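Local coordinates for protein RNase III inhibitor (Mycobacterium tuberculosis, PDB 5M3I) that is of unknown function but belongs to the macro domain family, a compact alpha/beta fold in which helices pack against a central mixed sheet, at residues G17-A22 / K39-Q44; R47-M52 / V73-L78; A104-L109 / V143-Q148. All blocks are in the same frame, centred on the assembly; numbering follows the deposited sequence.

How the contacts relate
From the N terminus, strand 12-14 runs into the loop 17-22, which contact 1 joins to the start of helix 40-48, closing a loop that includes strand 26-31. The same helix leads into contact 2, where 47-52 meets the end of strand 71-74; Leu20 CD2 lies 4.1 Å from Arg48 CB, so these two contacts touch. Contact 3 comes later, pairing helix 99-115 with helix 135-147 and closing a loop that holds strand 120-123. All three follow in series along the chain, none nested or crossed. Contact 3 lies about 21 Å and 24 Å, centre to centre, from contacts 1 and 2, beyond the chain's centre from both.

Contact 1: residues G17-A22 / K39-Q44; sequences GDLLRA and KGIALQ
Leu20 meets both Ile41 and Gln44 through its two methyl groups. CD1 rests 4.0 Å from CG1 of Ile41, the two side chains sliding past one another in opposite directions. The other branch, CD2, reaches the next turn of the helix, 3.6 Å from the backbone O of Gln44 and 4.0 Å from its CB. Ile41 makes a second contact with its tip: CD1 comes within 3.8 Å of Leu19 CB. With CG1 anti to the backbone N (chi1 -161°) and the chain extended beyond it (chi2 163°), Ile41 spans the gap to the loop, so that CG1 serves Leu20 and CD1 serves Leu19.

The two leucines sit side by side in a short 3-10 segment, 19-20, and both point toward the helix. Asp18 shapes its entry: OD1 accepts from Leu20 N at 3.1 Å, an Asx turn in which the N-H comes from well above the carboxylate plane (69° out of it). The backbone adds Arg21 N to Asp18 O, 2.9 Å, and Ala22 N to Leu19 O, 3.0 Å.

Further out, Leu19 also packs on Ala122 of strand 120-123 and on Pro124 and Tyr157, while Ile41 touches Asn29 and Thr30 of strand 26-31. Phe45 of the same helix touches both leucines, and Arg48 touches Leu20. The contact therefore fastens the loop between strands 12-14 and 26-31 of the macro domain to helix 40-48 and the sheet.

No hydrogen bond crosses between the segments, and the meeting surface is mostly aliphatic carbon, with the carbonyl group of Gln44. Cohesion here probably comes from apolar burial, while the Asx turn and backbone bonds of 17-22 help set the shape in which its leucines are offered.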
loop_
_atom_site.group_PDB
_atom_site.type_symbol
_atom_site.label_atom_id
_atom_site.label_comp_id
_atom_site.label_asym_id
_atom_site.label_seq_id
_atom_site.Cartn_x
_atom_site.Cartn_y
_atom_site.Cartn_z
ATOM N N GLY A 17 -10.670 -4.044 11.535
ATOM C CA GLY A 17 -10.279 -2.939 12.379
ATOM C C GLY A 17 -9.331 -2.060 11.603
ATOM O O GLY A 17 -9.412 -1.968 10.379
ATOM N N ASP A 18 -8.420 -1.446 12.334
ATOM C CA ASP A 18 -7.587 -0.384 11.835
ATOM C C ASP A 18 -6.309 -1.001 11.254
ATOM O O ASP A 18 -5.478 -1.525 11.988
ATOM C CB ASP A 18 -7.258 0.578 12.990
ATOM C CG ASP A 18 -6.397 1.776 12.557
ATOM O OD1 ASP A 18 -6.159 1.989 11.315
ATOM O OD2 ASP A 18 -5.989 2.527 13.487
ATOM N N LEU A 19 -6.148 -0.863 9.942
ATOM C CA LEU A 19 -4.940 -1.298 9.267
ATOM C C LEU A 19 -3.644 -0.824 9.929
ATOM O O LEU A 19 -2.680 -1.578 9.974
ATOM C CB LEU A 19 -4.951 -0.889 7.796
ATOM C CG LEU A 19 -3.757 -1.447 7.014
ATOM C CD1 LEU A 19 -4.134 -1.882 5.610
ATOM C CD2 LEU A 19 -2.633 -0.428 6.917
ATOM N N LEU A 20 -3.599 0.415 10.396
ATOM C CA LEU A 20 -2.382 0.938 11.022
ATOM C C LEU A 20 -1.979 0.223 12.317
ATOM O O LEU A 20 -0.825 0.327 12.745
ATOM C CB LEU A 20 -2.484 2.431 11.277
ATOM C CG LEU A 20 -2.147 3.287 10.047
ATOM C CD1 LEU A 20 -3.256 3.184 9.031
ATOM C CD2 LEU A 20 -1.973 4.731 10.433
ATOM N N ARG A 21 -2.889 -0.541 12.911
ATOM C CA ARG A 21 -2.549 -1.339 14.093
ATOM C C ARG A 21 -2.239 -2.775 13.759
ATOM O O ARG A 21 -2.151 -3.617 14.645
ATOM C CB ARG A 21 -3.675 -1.220 15.125
ATOM C CG ARG A 21 -3.743 0.203 15.685
ATOM C CD ARG A 21 -4.675 0.362 16.874
ATOM N NE ARG A 21 -3.980 1.051 17.970
ATOM C CZ ARG A 21 -3.326 0.459 18.985
ATOM N NH1 ARG A 21 -3.263 -0.879 19.114
ATOM N NH2 ARG A 21 -2.730 1.222 19.901
ATOM N N ALA A 22 -2.098 -3.083 12.482
ATOM C CA ALA A 22 -1.767 -4.441 12.085
ATOM C C ALA A 22 -0.413 -4.821 12.662
ATOM O O ALA A 22 0.507 -3.998 12.738
ATOM C CB ALA A 22 -1.765 -4.575 10.583
ATOM N N LYS A 39 -6.952 12.748 2.627
ATOM C CA LYS A 39 -8.094 12.052 3.227
ATOM C C LYS A 39 -7.853 10.546 3.279
ATOM O O LYS A 39 -6.868 10.047 2.762
ATOM C CB LYS A 39 -9.392 12.393 2.466
ATOM C CG LYS A 39 -9.405 11.873 1.038
ATOM C CD LYS A 39 -10.714 12.143 0.311
ATOM C CE LYS A 39 -10.572 11.715 -1.154
ATOM N NZ LYS A 39 -11.866 11.709 -1.895
ATOM N N GLY A 40 -8.791 9.846 3.899
ATOM C CA GLY A 40 -8.818 8.408 3.931
ATOM C C GLY A 40 -7.601 7.864 4.648
ATOM O O GLY A 40 -7.049 8.498 5.555
ATOM N N ILE A 41 -7.202 6.680 4.254
ATOM C CA ILE A 41 -6.158 5.964 4.994
ATOM C C ILE A 41 -4.809 6.683 4.860
ATOM O O ILE A 41 -4.051 6.742 5.790
ATOM C CB ILE A 41 -6.117 4.474 4.596
ATOM C CG1 ILE A 41 -5.391 3.676 5.671
ATOM C CG2 ILE A 41 -5.475 4.284 3.226
ATOM C CD1 ILE A 41 -5.650 2.180 5.583
ATOM N N ALA A 42 -4.578 7.316 3.729
ATOM C CA ALA A 42 -3.364 8.129 3.523
ATOM C C ALA A 42 -3.227 9.256 4.544
ATOM O O ALA A 42 -2.139 9.488 5.078
ATOM C CB ALA A 42 -3.307 8.679 2.113
ATOM N N LEU A 43 -4.339 9.912 4.876
ATOM C CA LEU A 43 -4.300 10.923 5.938
ATOM C C LEU A 43 -3.819 10.304 7.240
ATOM O O LEU A 43 -2.991 10.894 7.935
ATOM C CB LEU A 43 -5.657 11.592 6.142
ATOM C CG LEU A 43 -5.735 12.694 7.221
ATOM C CD1 LEU A 43 -4.742 13.834 6.964
ATOM C CD2 LEU A 43 -7.162 13.239 7.281
ATOM N N GLN A 44 -4.345 9.127 7.589
ATOM C CA GLN A 44 -3.945 8.467 8.836
ATOM C C GLN A 44 -2.456 8.134 8.798
ATOM O O GLN A 44 -1.758 8.313 9.774
ATOM C CB GLN A 44 -4.795 7.223 9.090
ATOM C CG GLN A 44 -6.264 7.594 9.371
ATOM C CD GLN A 44 -6.426 8.555 10.560
ATOM O OE1 GLN A 44 -6.299 8.147 11.708
ATOM N NE2 GLN A 44 -6.697 9.826 10.292
#

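Contact 2: residues R47-M52 / V73-L78; sequences RRYPEM and VDTGQL
Tyr49 and Thr75 lie across one another at an angle where, in this macro domain, the junction of helices 40-48 and 50-61 packs on the end of the edge strand 71-74. The meeting atoms are Tyr49 CE1 and Thr75 CG2, 3.8 Å apart. Ile84 of the neighbouring antiparallel strand 83-88 touches both residues. Gln77 OE1 approaches the edge of the tyrosine ring near its plane, but at 4.5 Å from CE1 this is a loose contact, and no hydrogen bond crosses the interface. One ring face is backed by the preceding residue: Arg48 CG stands 3.5 Å above the plane toward its rim. The arginine chain then bends so that CE1 in turn lies over one face of the guanidinium.

Met52 and Val73 are likewise inclined to each other, with Met52 CG 4.0 Å from Val73 CG2. Met52 CG is anti to the backbone N (chi1 -180°), which brings this methylene to the valine, whereas bends at chi2 and chi3 carry the sulfur end away from the strand.

The rotation of Thr75 agrees with its polar partners: chi1 68° puts OG1 between the backbone N and the carbonyl carbon, with CG2 toward the ring. The hydroxyl hydrogen-bonds to Pro81 O, and OG1 also accepts from Gln77 N at 3.2 Å with an N-H...O angle of 150°, an ST turn.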
loop_
_atom_site.group_PDB
_atom_site.type_symbol
_atom_site.label_atom_id
_atom_site.label_comp_id
_atom_site.label_asym_id
_atom_site.label_seq_id
_atom_site.Cartn_x
_atom_site.Cartn_y
_atom_site.Cartn_z
ATOM N N ARG A 47 -0.390 11.302 9.515
ATOM C CA ARG A 47 -0.438 11.717 10.915
ATOM C C ARG A 47 0.464 10.837 11.789
ATOM O O ARG A 47 1.050 11.306 12.752
ATOM C CB ARG A 47 -1.894 11.738 11.430
ATOM C CG ARG A 47 -2.806 12.719 10.639
ATOM C CD ARG A 47 -3.947 13.498 11.402
ATOM N NE ARG A 47 -4.229 12.907 12.719
ATOM C CZ ARG A 47 -3.791 13.349 13.909
ATOM N NH1 ARG A 47 -2.982 14.407 14.028
ATOM N NH2 ARG A 47 -4.161 12.688 15.010
ATOM N N ARG A 48 0.560 9.574 11.448
ATOM C CA ARG A 48 1.381 8.644 12.213
ATOM C C ARG A 48 2.864 8.688 11.833
ATOM O O ARG A 48 3.686 8.481 12.684
ATOM C CB ARG A 48 0.815 7.230 12.023
ATOM C CG ARG A 48 1.514 6.137 12.792
ATOM C CD ARG A 48 1.272 6.218 14.297
ATOM N NE ARG A 48 2.046 5.141 14.893
ATOM C CZ ARG A 48 3.365 5.165 15.105
ATOM N NH1 ARG A 48 4.111 6.240 14.837
ATOM N NH2 ARG A 48 3.948 4.099 15.620
ATOM N N TYR A 49 3.181 8.931 10.551
ATOM C CA TYR A 49 4.539 8.882 10.038
ATOM C C TYR A 49 4.898 10.168 9.302
ATOM O O TYR A 49 5.102 10.169 8.108
ATOM C CB TYR A 49 4.710 7.685 9.112
ATOM C CG TYR A 49 4.417 6.359 9.777
ATOM C CD1 TYR A 49 5.273 5.817 10.733
ATOM C CD2 TYR A 49 3.266 5.644 9.456
ATOM C CE1 TYR A 49 4.993 4.608 11.345
ATOM C CE2 TYR A 49 2.979 4.428 10.061
ATOM C CZ TYR A 49 3.852 3.916 11.004
ATOM O OH TYR A 49 3.537 2.720 11.582
ATOM N N PRO A 50 5.018 11.280 10.030
ATOM C CA PRO A 50 5.253 12.585 9.378
ATOM C C PRO A 50 6.539 12.679 8.537
ATOM O O PRO A 50 6.573 13.390 7.521
ATOM C CB PRO A 50 5.296 13.564 10.558
ATOM C CG PRO A 50 5.644 12.715 11.758
ATOM C CD PRO A 50 4.966 11.394 11.498
ATOM N N GLU A 51 7.575 11.956 8.951
ATOM C CA GLU A 51 8.865 11.927 8.226
ATOM C C GLU A 51 8.721 11.200 6.921
ATOM O O GLU A 51 9.237 11.649 5.896
ATOM C CB GLU A 51 9.971 11.291 9.090
ATOM C CG GLU A 51 10.259 12.129 10.333
ATOM C CD GLU A 51 11.544 11.749 11.046
ATOM O OE1 GLU A 51 11.542 10.738 11.782
ATOM O OE2 GLU A 51 12.547 12.487 10.895
ATOM N N MET A 52 7.987 10.092 6.970
ATOM C CA MET A 52 7.582 9.359 5.770
ATOM C C MET A 52 6.883 10.298 4.802
ATOM O O MET A 52 7.261 10.364 3.618
ATOM C CB MET A 52 6.667 8.198 6.137
ATOM C CG MET A 52 6.189 7.357 4.966
ATOM S SD MET A 52 4.770 7.995 4.071
ATOM C CE MET A 52 3.462 7.641 5.249
ATOM N N VAL A 73 9.457 3.409 2.415
ATOM C CA VAL A 73 10.178 4.111 3.469
ATOM C C VAL A 73 10.289 3.210 4.714
ATOM O O VAL A 73 9.340 2.512 5.072
ATOM C CB VAL A 73 9.448 5.426 3.837
ATOM C CG1 VAL A 73 10.272 6.222 4.828
ATOM C CG2 VAL A 73 9.196 6.328 2.617
ATOM N N ASP A 74 11.438 3.265 5.386
ATOM C CA ASP A 74 11.622 2.580 6.679
ATOM C C ASP A 74 11.130 3.437 7.791
ATOM O O ASP A 74 11.378 4.641 7.813
ATOM C CB ASP A 74 13.085 2.254 6.895
ATOM C CG ASP A 74 13.548 1.141 5.981
ATOM O OD1 ASP A 74 13.024 1.053 4.823
ATOM O OD2 ASP A 74 14.411 0.355 6.445
ATOM N N THR A 75 10.389 2.836 8.699
ATOM C CA THR A 75 9.872 3.572 9.858
ATOM C C THR A 75 10.943 3.809 10.926
ATOM O O THR A 75 10.898 4.814 11.651
ATOM C CB THR A 75 8.716 2.800 10.541
ATOM O OG1 THR A 75 9.221 1.604 11.143
ATOM C CG2 THR A 75 7.586 2.466 9.514
ATOM N N GLY A 76 11.886 2.877 11.048
ATOM C CA GLY A 76 12.886 2.932 12.136
ATOM C C GLY A 76 12.353 2.650 13.537
ATOM O O GLY A 76 12.927 3.109 14.517
ATOM N N GLN A 77 11.232 1.943 13.612
ATOM C CA GLN A 77 10.534 1.669 14.857
ATOM C C GLN A 77 11.014 0.330 15.378
ATOM O O GLN A 77 11.086 -0.629 14.603
ATOM C CB GLN A 77 9.017 1.562 14.670
ATOM C CG GLN A 77 8.301 2.757 14.057
ATOM C CD GLN A 77 8.430 4.093 14.794
ATOM O OE1 GLN A 77 8.447 5.162 14.167
ATOM N NE2 GLN A 77 8.560 4.046 16.116
ATOM N N LEU A 78 11.391 0.312 16.654
ATOM C CA LEU A 78 11.765 -0.898 17.365
ATOM C C LEU A 78 10.585 -1.855 17.496
ATOM O O LEU A 78 10.747 -3.084 17.333
ATOM C CB LEU A 78 12.368 -0.526 18.758
ATOM C CG LEU A 78 12.437 -1.581 19.873
ATOM C CD1 LEU A 78 13.399 -2.725 19.539
ATOM C CD2 LEU A 78 12.821 -0.945 21.212
#

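Contact 3: residues A104-L109 / V143-Q148; sequences AGLIDL and VSAFQQ
Phe146 turns the CZ end of its ring toward Leu109 CD2, 4.1 Å away, the two side chains inclined to one another. Ile113 of helix 99-115, together with Val121 and Val123 of strand 120-123, also touches the phenylalanine, which is thus buried between helix and sheet. This is helix-helix packing on one side of the macro domain sheet: helix 99-115 links the parallel strands 83-88 and 120-123, and helix 135-147 links 120-123 to its parallel neighbour 153-156 in a beta-alpha-beta crossover.

The first bond of Phe146 runs across the contact, and the ring end comes nearer; CG lies anti to the carbonyl carbon (chi1 -78°). Leu109 comes to meet it with CG anti to the backbone N (chi1 178°), and also packs on Ile85 of strand 83-88.

Leu106, one turn before Leu109, meets Ala145, the residue just before Phe146; this is the nearest backbone approach, CA to CA 6.6 Å, consistent with the small side chain of Ala145. Leu106 also touches Phe87 of strand 83-88 and Arg141 and Leu142 of helix 135-147. All four touching residues are buried and apolar, with no hydrogen bond between the segments. A polar tie lies nearby, where Gln148 O accepts from Arg114 NH2. At the closest backbone pair, the side-chain contact is methyl to methyl: Leu106 CD2 to Ala145 CB, 4.1 Å.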
loop_
_atom_site.group_PDB
_atom_site.type_symbol
_atom_site.label_atom_id
_atom_site.label_comp_id
_atom_site.label_asym_id
_atom_site.label_seq_id
_atom_site.Cartn_x
_atom_site.Cartn_y
_atom_site.Cartn_z
ATOM N N ALA A 104 -0.279 -2.981 -12.341
ATOM C CA ALA A 104 1.109 -2.567 -12.501
ATOM C C ALA A 104 1.794 -2.430 -11.144
ATOM O O ALA A 104 2.926 -2.864 -10.965
ATOM C CB ALA A 104 1.212 -1.267 -13.314
ATOM N N GLY A 105 1.112 -1.832 -10.191
ATOM C CA GLY A 105 1.641 -1.747 -8.838
ATOM C C GLY A 105 1.897 -3.087 -8.138
ATOM O O GLY A 105 2.894 -3.228 -7.423
ATOM N N LEU A 106 1.020 -4.052 -8.344
ATOM C CA LEU A 106 1.159 -5.341 -7.707
ATOM C C LEU A 106 2.421 -6.021 -8.156
ATOM O O LEU A 106 3.106 -6.657 -7.335
ATOM C CB LEU A 106 -0.071 -6.245 -7.966
ATOM C CG LEU A 106 -1.315 -5.793 -7.177
ATOM C CD1 LEU A 106 -2.552 -6.533 -7.681
ATOM C CD2 LEU A 106 -1.190 -6.029 -5.709
ATOM N N ILE A 107 2.763 -5.870 -9.429
ATOM C CA ILE A 107 4.003 -6.419 -9.911
ATOM C C ILE A 107 5.157 -5.906 -9.038
ATOM O O ILE A 107 5.975 -6.698 -8.576
ATOM C CB ILE A 107 4.247 -6.088 -11.409
ATOM C CG1 ILE A 107 3.231 -6.842 -12.300
ATOM C CG2 ILE A 107 5.682 -6.488 -11.815
ATOM C CD1 ILE A 107 3.224 -6.426 -13.777
ATOM N N ASP A 108 5.220 -4.587 -8.808
ATOM C CA ASP A 108 6.330 -4.045 -8.055
ATOM C C ASP A 108 6.179 -4.319 -6.566
ATOM O O ASP A 108 7.183 -4.392 -5.848
ATOM C CB ASP A 108 6.516 -2.580 -8.316
ATOM C CG ASP A 108 7.885 -2.091 -7.921
ATOM O OD1 ASP A 108 8.884 -2.612 -8.448
ATOM O OD2 ASP A 108 8.005 -1.140 -7.124
ATOM N N LEU A 109 4.952 -4.420 -6.074
ATOM C CA LEU A 109 4.758 -4.765 -4.678
ATOM C C LEU A 109 5.384 -6.143 -4.380
ATOM O O LEU A 109 6.026 -6.290 -3.345
ATOM C CB LEU A 109 3.282 -4.809 -4.294
ATOM C CG LEU A 109 2.998 -5.215 -2.835
ATOM C CD1 LEU A 109 3.613 -4.246 -1.832
ATOM C CD2 LEU A 109 1.488 -5.300 -2.608
ATOM N N VAL A 143 -5.351 -11.346 -4.043
ATOM C CA VAL A 143 -5.183 -12.734 -3.623
ATOM C C VAL A 143 -4.218 -13.404 -4.578
ATOM O O VAL A 143 -3.322 -14.111 -4.152
ATOM C CB VAL A 143 -6.542 -13.475 -3.552
ATOM C CG1 VAL A 143 -6.372 -14.968 -3.457
ATOM C CG2 VAL A 143 -7.331 -12.992 -2.352
ATOM N N SER A 144 -4.416 -13.175 -5.875
ATOM C CA SER A 144 -3.546 -13.729 -6.949
ATOM C C SER A 144 -2.115 -13.334 -6.758
ATOM O O SER A 144 -1.234 -14.172 -6.813
ATOM C CB SER A 144 -4.020 -13.213 -8.328
ATOM O OG SER A 144 -5.156 -13.929 -8.702
ATOM N N ALA A 145 -1.895 -12.063 -6.481
ATOM C CA ALA A 145 -0.532 -11.591 -6.313
ATOM C C ALA A 145 0.184 -12.290 -5.136
ATOM O O ALA A 145 1.323 -12.715 -5.268
ATOM C CB ALA A 145 -0.507 -10.082 -6.151
ATOM N N PHE A 146 -0.518 -12.434 -4.014
ATOM C CA PHE A 146 0.069 -13.036 -2.803
ATOM C C PHE A 146 0.197 -14.541 -2.853
ATOM O O PHE A 146 1.009 -15.094 -2.122
ATOM C CB PHE A 146 -0.674 -12.588 -1.514
ATOM C CG PHE A 146 -0.291 -11.216 -1.095
ATOM C CD1 PHE A 146 0.942 -11.001 -0.536
ATOM C CD2 PHE A 146 -1.090 -10.143 -1.385
ATOM C CE1 PHE A 146 1.359 -9.731 -0.197
ATOM C CE2 PHE A 146 -0.681 -8.859 -1.097
ATOM C CZ PHE A 146 0.555 -8.647 -0.501
ATOM N N GLN A 147 -0.537 -15.206 -3.735
ATOM C CA GLN A 147 -0.236 -16.591 -4.001
ATOM C C GLN A 147 1.157 -16.813 -4.635
ATOM O O GLN A 147 1.663 -17.933 -4.586
ATOM C CB GLN A 147 -1.317 -17.196 -4.864
ATOM C CG GLN A 147 -2.555 -17.407 -4.026
ATOM C CD GLN A 147 -3.714 -17.858 -4.842
ATOM O OE1 GLN A 147 -3.738 -17.670 -6.028
ATOM N NE2 GLN A 147 -4.695 -18.446 -4.197
ATOM N N GLN A 148 1.759 -15.775 -5.224
ATOM C CA GLN A 148 3.145 -15.858 -5.661
ATOM C C GLN A 148 4.155 -15.651 -4.529
ATOM O O GLN A 148 5.344 -15.788 -4.749
ATOM C CB GLN A 148 3.440 -14.843 -6.758
ATOM C CG GLN A 148 2.507 -14.866 -7.966
ATOM C CD GLN A 148 3.027 -14.040 -9.109
ATOM O OE1 GLN A 148 4.155 -14.249 -9.611
ATOM N NE2 GLN A 148 2.188 -13.141 -9.585
#